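Local coordinates for DUF5624 domain-containing protein (Legionella pneumophila subsp. pneumophila, PDB 4JX2) that is of unknown function but is a putative secreted protein built from a new combination of alpha helices and beta sheets, at residues F110-M124 against Y223-A235. Sequence-based numbering, arbitrary orientation.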
ATOM      1  N   PHE A 110      -2.948 -25.588   9.977  1.00 32.70           N
ATOM      2  CA  PHE A 110      -2.220 -24.322   9.830  1.00 31.53           C
ATOM      3  C   PHE A 110      -1.135 -24.170  10.929  1.00 39.20           C
ATOM      4  O   PHE A 110       0.040 -23.988  10.602  1.00 38.35           O
ATOM      5  CB  PHE A 110      -3.186 -23.091   9.835  1.00 31.45           C
ATOM      6  CG  PHE A 110      -2.465 -21.772   9.649  1.00 31.05           C
ATOM      7  CD1 PHE A 110      -2.137 -21.308   8.376  1.00 32.43           C
ATOM      8  CD2 PHE A 110      -2.051 -21.023  10.750  1.00 31.67           C
ATOM      9  CE1 PHE A 110      -1.428 -20.108   8.208  1.00 31.58           C
ATOM     10  CE2 PHE A 110      -1.346 -19.821  10.577  1.00 32.54           C
ATOM     11  CZ  PHE A 110      -1.039 -19.376   9.308  1.00 29.08           C
ATOM     12  N   THR A 111      -1.550 -24.215  12.219  1.00 36.39           N
ATOM     13  CA  THR A 111      -0.684 -24.076  13.384  1.00 35.36           C
ATOM     14  C   THR A 111       0.377 -25.159  13.325  1.00 37.33           C
ATOM     15  O   THR A 111       1.563 -24.839  13.417  1.00 37.91           O
ATOM     16  CB  THR A 111      -1.535 -24.134  14.660  1.00 46.80           C
ATOM     17  OG1 THR A 111      -2.453 -23.039  14.632  1.00 49.87           O
ATOM     18  CG2 THR A 111      -0.706 -24.076  15.938  1.00 44.72           C
ATOM     19  N   GLU A 112      -0.052 -26.419  13.096  1.00 31.94           N
ATOM     20  CA  GLU A 112       0.791 -27.612  13.004  1.00 31.94           C
ATOM     21  C   GLU A 112       1.913 -27.429  11.980  1.00 38.80           C
ATOM     22  O   GLU A 112       3.091 -27.534  12.339  1.00 37.97           O
ATOM     23  CB  GLU A 112      -0.051 -28.855  12.652  1.00 33.25           C
ATOM     24  CG  GLU A 112      -1.096 -29.239  13.691  1.00 39.55           C
ATOM     25  CD  GLU A 112      -2.477 -28.612  13.577  1.00 53.99           C
ATOM     26  OE1 GLU A 112      -2.590 -27.456  13.110  1.00 38.08           O
ATOM     27  OE2 GLU A 112      -3.452 -29.266  14.012  1.00 51.97           O
HETATM   28  N   MSE A 113       1.532 -27.082  10.729  1.00 36.54           N
HETATM   29  CA  MSE A 113       2.438 -26.883   9.616  1.00 36.42           C
HETATM   30  C   MSE A 113       3.297 -25.626   9.762  1.00 38.74           C
HETATM   31  O   MSE A 113       4.494 -25.685   9.468  1.00 38.48           O
HETATM   32  CB  MSE A 113       1.626 -26.819   8.338  1.00 39.45           C
HETATM   33  CG  MSE A 113       2.224 -27.594   7.166  1.00 46.89           C
HETATM   34 SE   MSE A 113       2.859 -29.414   7.432  0.75 55.16          SE
HETATM   35  CE  MSE A 113       1.370 -30.200   8.310  1.00 53.00           C
ATOM     36  N   THR A 114       2.713 -24.502  10.224  1.00 35.07           N
ATOM     37  CA  THR A 114       3.427 -23.224  10.397  1.00 34.95           C
ATOM     38  C   THR A 114       4.501 -23.357  11.487  1.00 40.54           C
ATOM     39  O   THR A 114       5.592 -22.832  11.297  1.00 41.40           O
ATOM     40  CB  THR A 114       2.430 -22.080  10.676  1.00 40.58           C
ATOM     41  OG1 THR A 114       1.551 -21.989   9.555  1.00 45.17           O
ATOM     42  CG2 THR A 114       3.094 -20.738  10.891  1.00 33.67           C
ATOM     43  N   ALA A 115       4.198 -24.081  12.589  1.00 36.31           N
ATOM     44  CA  ALA A 115       5.111 -24.337  13.696  1.00 36.23           C
ATOM     45  C   ALA A 115       6.405 -24.988  13.203  1.00 39.38           C
ATOM     46  O   ALA A 115       7.485 -24.596  13.636  1.00 37.96           O
ATOM     47  CB  ALA A 115       4.435 -25.223  14.754  1.00 37.31           C
ATOM     48  N   ILE A 116       6.296 -25.954  12.279  1.00 37.23           N
ATOM     49  CA  ILE A 116       7.457 -26.645  11.693  1.00 37.24           C
ATOM     50  C   ILE A 116       8.230 -25.682  10.733  1.00 40.54           C
ATOM     51  O   ILE A 116       9.457 -25.639  10.812  1.00 40.17           O
ATOM     52  CB  ILE A 116       7.048 -28.000  11.007  1.00 39.19           C
ATOM     53  CG1 ILE A 116       6.415 -28.980  12.032  1.00 38.65           C
ATOM     54  CG2 ILE A 116       8.224 -28.657  10.230  1.00 38.79           C
ATOM     55  CD1 ILE A 116       7.323 -29.442  13.259  1.00 40.02           C
ATOM     56  N   SER A 117       7.512 -24.899   9.882  1.00 36.78           N
ATOM     57  CA  SER A 117       8.077 -23.935   8.900  1.00 36.48           C
ATOM     58  C   SER A 117       8.940 -22.892   9.550  1.00 40.88           C
ATOM     59  O   SER A 117       9.963 -22.497   8.984  1.00 40.98           O
ATOM     60  CB  SER A 117       6.967 -23.189   8.149  1.00 40.05           C
ATOM     61  OG  SER A 117       6.114 -24.002   7.359  1.00 49.10           O
ATOM     62  N   HIS A 118       8.491 -22.431  10.737  1.00 36.59           N
ATOM     63  CA  HIS A 118       9.050 -21.370  11.545  1.00 35.98           C
ATOM     64  C   HIS A 118      10.306 -21.740  12.349  1.00 40.94           C
ATOM     65  O   HIS A 118      10.952 -20.831  12.906  1.00 42.55           O
ATOM     66  CB  HIS A 118       7.968 -20.834  12.473  1.00 36.85           C
ATOM     67  CG  HIS A 118       7.070 -19.847  11.790  1.00 39.60           C
ATOM     68  ND1 HIS A 118       5.964 -19.319  12.426  1.00 41.23           N
ATOM     69  CD2 HIS A 118       7.170 -19.290  10.557  1.00 40.23           C
ATOM     70  CE1 HIS A 118       5.439 -18.459  11.573  1.00 39.85           C
ATOM     71  NE2 HIS A 118       6.122 -18.418  10.428  1.00 39.59           N
ATOM     72  N   ILE A 119      10.718 -23.021  12.324  1.00 34.90           N
ATOM     73  CA  ILE A 119      11.928 -23.494  13.014  1.00 33.48           C
ATOM     74  C   ILE A 119      13.168 -22.812  12.389  1.00 35.70           C
ATOM     75  O   ILE A 119      14.027 -22.332  13.144  1.00 34.82           O
ATOM     76  CB  ILE A 119      11.992 -25.047  13.024  1.00 35.68           C
ATOM     77  CG1 ILE A 119      10.961 -25.582  14.045  1.00 35.71           C
ATOM     78  CG2 ILE A 119      13.414 -25.577  13.301  1.00 35.11           C
ATOM     79  CD1 ILE A 119      10.688 -27.106  13.987  1.00 50.01           C
ATOM     80  N   GLY A 120      13.188 -22.705  11.052  1.00 31.54           N
ATOM     81  CA  GLY A 120      14.245 -22.024  10.303  1.00 32.08           C
ATOM     82  C   GLY A 120      14.389 -20.572  10.732  1.00 39.71           C
ATOM     83  O   GLY A 120      15.425 -20.210  11.310  1.00 38.59           O
ATOM     84  N   PRO A 121      13.322 -19.727  10.559  1.00 39.63           N
ATOM     85  CA  PRO A 121      13.407 -18.312  11.003  1.00 39.68           C
ATOM     86  C   PRO A 121      13.739 -18.155  12.487  1.00 42.86           C
ATOM     87  O   PRO A 121      14.513 -17.260  12.833  1.00 41.44           O
ATOM     88  CB  PRO A 121      12.012 -17.765  10.694  1.00 41.11           C
ATOM     89  CG  PRO A 121      11.553 -18.599   9.538  1.00 45.02           C
ATOM     90  CD  PRO A 121      12.053 -19.974   9.840  1.00 40.72           C
ATOM     91  N   ALA A 122      13.186 -19.037  13.358  1.00 39.79           N
ATOM     92  CA  ALA A 122      13.475 -19.037  14.808  1.00 39.07           C
ATOM     93  C   ALA A 122      14.980 -19.165  15.067  1.00 42.37           C
ATOM     94  O   ALA A 122      15.545 -18.364  15.825  1.00 42.18           O
ATOM     95  CB  ALA A 122      12.734 -20.171  15.500  1.00 39.49           C
ATOM     96  N   LEU A 123      15.632 -20.142  14.394  1.00 37.59           N
ATOM     97  CA  LEU A 123      17.062 -20.384  14.531  1.00 37.50           C
ATOM     98  C   LEU A 123      17.880 -19.211  13.987  1.00 41.89           C
ATOM     99  O   LEU A 123      18.892 -18.845  14.607  1.00 42.88           O
ATOM    100  CB  LEU A 123      17.462 -21.704  13.867  1.00 37.09           C
ATOM    101  CG  LEU A 123      17.145 -22.960  14.679  1.00 41.26           C
ATOM    102  CD1 LEU A 123      17.396 -24.200  13.867  1.00 40.55           C
ATOM    103  CD2 LEU A 123      17.926 -22.996  16.016  1.00 43.17           C
HETATM  104  N   MSE A 124      17.415 -18.594  12.871  1.00 37.27           N
HETATM  105  CA  MSE A 124      18.044 -17.399  12.266  1.00 36.73           C
HETATM  106  C   MSE A 124      18.047 -16.231  13.270  1.00 41.10           C
HETATM  107  O   MSE A 124      19.075 -15.581  13.477  1.00 40.98           O
HETATM  108  CB  MSE A 124      17.318 -16.981  10.983  1.00 37.67           C
HETATM  109  CG  MSE A 124      17.546 -17.904   9.820  1.00 44.42           C
HETATM  110 SE   MSE A 124      16.265 -17.499   8.384  0.75 51.18          SE
HETATM  111  CE  MSE A 124      15.932 -19.322   7.735  1.00 46.63           C
ATOM    112  N   TYR A 223      17.089 -28.403   5.414  1.00 37.65           N
ATOM    113  CA  TYR A 223      15.899 -27.917   6.122  1.00 35.61           C
ATOM    114  C   TYR A 223      15.160 -26.916   5.225  1.00 40.39           C
ATOM    115  O   TYR A 223      13.945 -26.753   5.366  1.00 41.42           O
ATOM    116  CB  TYR A 223      16.208 -27.300   7.494  1.00 35.21           C
ATOM    117  CG  TYR A 223      14.969 -27.299   8.354  1.00 35.43           C
ATOM    118  CD1 TYR A 223      14.561 -28.453   9.022  1.00 38.34           C
ATOM    119  CD2 TYR A 223      14.147 -26.174   8.432  1.00 34.94           C
ATOM    120  CE1 TYR A 223      13.379 -28.482   9.762  1.00 39.17           C
ATOM    121  CE2 TYR A 223      12.957 -26.193   9.164  1.00 35.59           C
ATOM    122  CZ  TYR A 223      12.578 -27.351   9.824  1.00 45.93           C
ATOM    123  OH  TYR A 223      11.422 -27.382  10.559  1.00 51.82           O
ATOM    124  N   ASN A 224      15.895 -26.281   4.275  1.00 35.02           N
ATOM    125  CA  ASN A 224      15.362 -25.396   3.245  1.00 33.84           C
ATOM    126  C   ASN A 224      14.197 -26.094   2.508  1.00 38.53           C
ATOM    127  O   ASN A 224      13.173 -25.461   2.275  1.00 38.28           O
ATOM    128  CB  ASN A 224      16.467 -25.044   2.253  1.00 34.89           C
ATOM    129  CG  ASN A 224      17.518 -24.030   2.667  1.00 48.67           C
ATOM    130  OD1 ASN A 224      17.302 -23.103   3.439  1.00 35.41           O
ATOM    131  ND2 ASN A 224      18.671 -24.117   2.044  1.00 44.91           N
ATOM    132  N   ASN A 225      14.340 -27.418   2.185  1.00 35.60           N
ATOM    133  CA  ASN A 225      13.301 -28.217   1.520  1.00 35.12           C
ATOM    134  C   ASN A 225      12.079 -28.426   2.443  1.00 37.85           C
ATOM    135  O   ASN A 225      10.938 -28.391   1.965  1.00 38.76           O
ATOM    136  CB  ASN A 225      13.857 -29.554   1.083  1.00 38.46           C
ATOM    137  CG  ASN A 225      14.834 -29.513  -0.075  1.00 47.93           C
ATOM    138  OD1 ASN A 225      15.741 -28.662  -0.162  1.00 33.01           O
ATOM    139  ND2 ASN A 225      14.715 -30.503  -0.949  1.00 36.21           N
ATOM    140  N   VAL A 226      12.312 -28.606   3.755  1.00 31.75           N
ATOM    141  CA  VAL A 226      11.240 -28.762   4.735  1.00 31.53           C
ATOM    142  C   VAL A 226      10.449 -27.446   4.774  1.00 38.44           C
ATOM    143  O   VAL A 226       9.221 -27.484   4.804  1.00 39.50           O
ATOM    144  CB  VAL A 226      11.763 -29.199   6.134  1.00 34.58           C
ATOM    145  CG1 VAL A 226      10.702 -29.063   7.216  1.00 33.73           C
ATOM    146  CG2 VAL A 226      12.277 -30.620   6.093  1.00 34.98           C
HETATM  147  N   MSE A 227      11.142 -26.294   4.731  1.00 34.84           N
HETATM  148  CA  MSE A 227      10.478 -24.994   4.745  1.00 33.71           C
HETATM  149  C   MSE A 227       9.582 -24.813   3.538  1.00 38.08           C
HETATM  150  O   MSE A 227       8.455 -24.380   3.722  1.00 39.02           O
HETATM  151  CB  MSE A 227      11.479 -23.858   4.848  1.00 35.68           C
HETATM  152  CG  MSE A 227      11.980 -23.708   6.259  1.00 43.58           C
HETATM  153 SE   MSE A 227      13.004 -22.136   6.516  0.75 52.30          SE
HETATM  154  CE  MSE A 227      14.737 -22.682   5.629  1.00 49.09           C
ATOM    155  N   ILE A 228      10.031 -25.211   2.329  1.00 33.56           N
ATOM    156  CA  ILE A 228       9.218 -25.093   1.115  1.00 32.06           C
ATOM    157  C   ILE A 228       8.028 -26.081   1.184  1.00 39.47           C
ATOM    158  O   ILE A 228       6.888 -25.664   0.965  1.00 39.79           O
ATOM    159  CB  ILE A 228      10.057 -25.260  -0.186  1.00 33.70           C
ATOM    160  CG1 ILE A 228      11.272 -24.268  -0.252  1.00 33.63           C
ATOM    161  CG2 ILE A 228       9.175 -25.164  -1.444  1.00 31.39           C
ATOM    162  CD1 ILE A 228      10.995 -22.712   0.117  1.00 33.43           C
ATOM    163  N   GLY A 229       8.300 -27.341   1.538  1.00 36.77           N
ATOM    164  CA  GLY A 229       7.283 -28.381   1.638  1.00 36.97           C
ATOM    165  C   GLY A 229       6.132 -28.013   2.554  1.00 42.14           C
ATOM    166  O   GLY A 229       4.967 -28.108   2.171  1.00 43.21           O
ATOM    167  N   THR A 230       6.460 -27.535   3.758  1.00 38.72           N
ATOM    168  CA  THR A 230       5.493 -27.114   4.780  1.00 37.57           C
ATOM    169  C   THR A 230       4.703 -25.898   4.318  1.00 39.45           C
ATOM    170  O   THR A 230       3.491 -25.894   4.503  1.00 41.43           O
ATOM    171  CB  THR A 230       6.180 -26.837   6.112  1.00 39.36           C
ATOM    172  OG1 THR A 230       7.298 -25.966   5.902  1.00 41.58           O
ATOM    173  CG2 THR A 230       6.618 -28.087   6.802  1.00 29.76           C
ATOM    174  N   PHE A 231       5.366 -24.887   3.711  1.00 31.88           N
ATOM    175  CA  PHE A 231       4.693 -23.696   3.190  1.00 31.93           C
ATOM    176  C   PHE A 231       3.685 -24.096   2.090  1.00 35.23           C
ATOM    177  O   PHE A 231       2.546 -23.604   2.067  1.00 34.51           O
ATOM    178  CB  PHE A 231       5.710 -22.662   2.648  1.00 33.69           C
ATOM    179  CG  PHE A 231       6.391 -21.795   3.683  1.00 35.94           C
ATOM    180  CD1 PHE A 231       5.664 -21.195   4.701  1.00 39.67           C
ATOM    181  CD2 PHE A 231       7.754 -21.519   3.597  1.00 39.08           C
ATOM    182  CE1 PHE A 231       6.298 -20.361   5.639  1.00 40.58           C
ATOM    183  CE2 PHE A 231       8.395 -20.719   4.558  1.00 41.20           C
ATOM    184  CZ  PHE A 231       7.657 -20.127   5.559  1.00 39.19           C
HETATM  185  N   MSE A 232       4.114 -25.012   1.198  1.00 29.71           N
HETATM  186  CA  MSE A 232       3.304 -25.573   0.119  1.00 28.26           C
HETATM  187  C   MSE A 232       2.029 -26.231   0.656  1.00 35.36           C
HETATM  188  O   MSE A 232       0.968 -26.072   0.063  1.00 36.85           O
HETATM  189  CB  MSE A 232       4.107 -26.626  -0.664  1.00 29.09           C
HETATM  190  CG  MSE A 232       5.076 -26.054  -1.651  1.00 33.88           C
HETATM  191 SE   MSE A 232       4.266 -25.208  -3.192  0.75 39.30          SE
HETATM  192  CE  MSE A 232       5.863 -24.629  -4.162  1.00 34.72           C
ATOM    193  N   LEU A 233       2.133 -26.983   1.756  1.00 32.31           N
ATOM    194  CA  LEU A 233       0.985 -27.712   2.295  1.00 33.08           C
ATOM    195  C   LEU A 233       0.005 -26.788   2.940  1.00 37.00           C
ATOM    196  O   LEU A 233      -1.196 -27.029   2.870  1.00 39.40           O
ATOM    197  CB  LEU A 233       1.414 -28.810   3.274  1.00 33.38           C
ATOM    198  CG  LEU A 233       2.221 -29.987   2.674  1.00 36.60           C
ATOM    199  CD1 LEU A 233       2.816 -30.803   3.770  1.00 36.40           C
ATOM    200  CD2 LEU A 233       1.367 -30.861   1.761  1.00 36.42           C
ATOM    201  N   THR A 234       0.516 -25.714   3.532  1.00 31.07           N
ATOM    202  CA  THR A 234      -0.254 -24.663   4.183  1.00 30.13           C
ATOM    203  C   THR A 234      -1.063 -23.931   3.108  1.00 35.45           C
ATOM    204  O   THR A 234      -2.266 -23.764   3.302  1.00 37.34           O
ATOM    205  CB  THR A 234       0.681 -23.742   4.986  1.00 32.70           C
ATOM    206  OG1 THR A 234       1.343 -24.495   6.013  1.00 37.20           O
ATOM    207  CG2 THR A 234      -0.044 -22.617   5.634  1.00 25.82           C
ATOM    208  N   ALA A 235      -0.422 -23.529   1.970  1.00 30.12           N
ATOM    209  CA  ALA A 235      -1.081 -22.863   0.836  1.00 28.91           C
ATOM    210  C   ALA A 235      -2.181 -23.759   0.258  1.00 33.76           C
ATOM    211  O   ALA A 235      -3.317 -23.312   0.084  1.00 33.66           O
ATOM    212  CB  ALA A 235      -0.059 -22.542  -0.250  1.00 29.15           C
TER
HETATM  213  O   HOH W   1       3.427 -22.964   6.820  1.00 30.88           O
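Tyr223 reaches across to helix 110-117 and gives its hydroxyl proton to the backbone: OH lies 2.6 Å from Ile116 O, above the carbonyl plane (37° out of it). That oxygen stands at the edge of the phenol ring and takes Ile119 N from the opposite face, so the bond grips the chain where it passes into helix 119-131. Ile119 CB packs against the same hydroxyl end. Midway, Ser117 OG and Thr230 OG1 are hydrogen-bonded at 2.7 Å; OG1 of Thr230 sits between its backbone N and carbonyl carbon (chi1 50°), which brings it near Val226 O and Met227 O. Ser117 CB lies over one face of the Phe231 ring, 4.2 Å from its centroid. A water joins Ser117 OG to Thr234 OG1, which itself donates to Thr230 O. Beyond, Met113, a selenomethionine, bends to bring SE to Leu233 CD1, 3.9 Å away. At the other end Met227, also selenomethionine, is a knob among Ser117, Gly120, Pro121 and Met124, SE resting 4.0 Å from Gly120 CA. The axes of 110-117 and 223-235 run nearly antiparallel (159°), 8.8 Å at closest approach. Helices 175-197 and 205-213 flank this buried pair, helix 366-378 backs 223-235, and Tyr38 and Phe41 of the second subunit pack on 110-124.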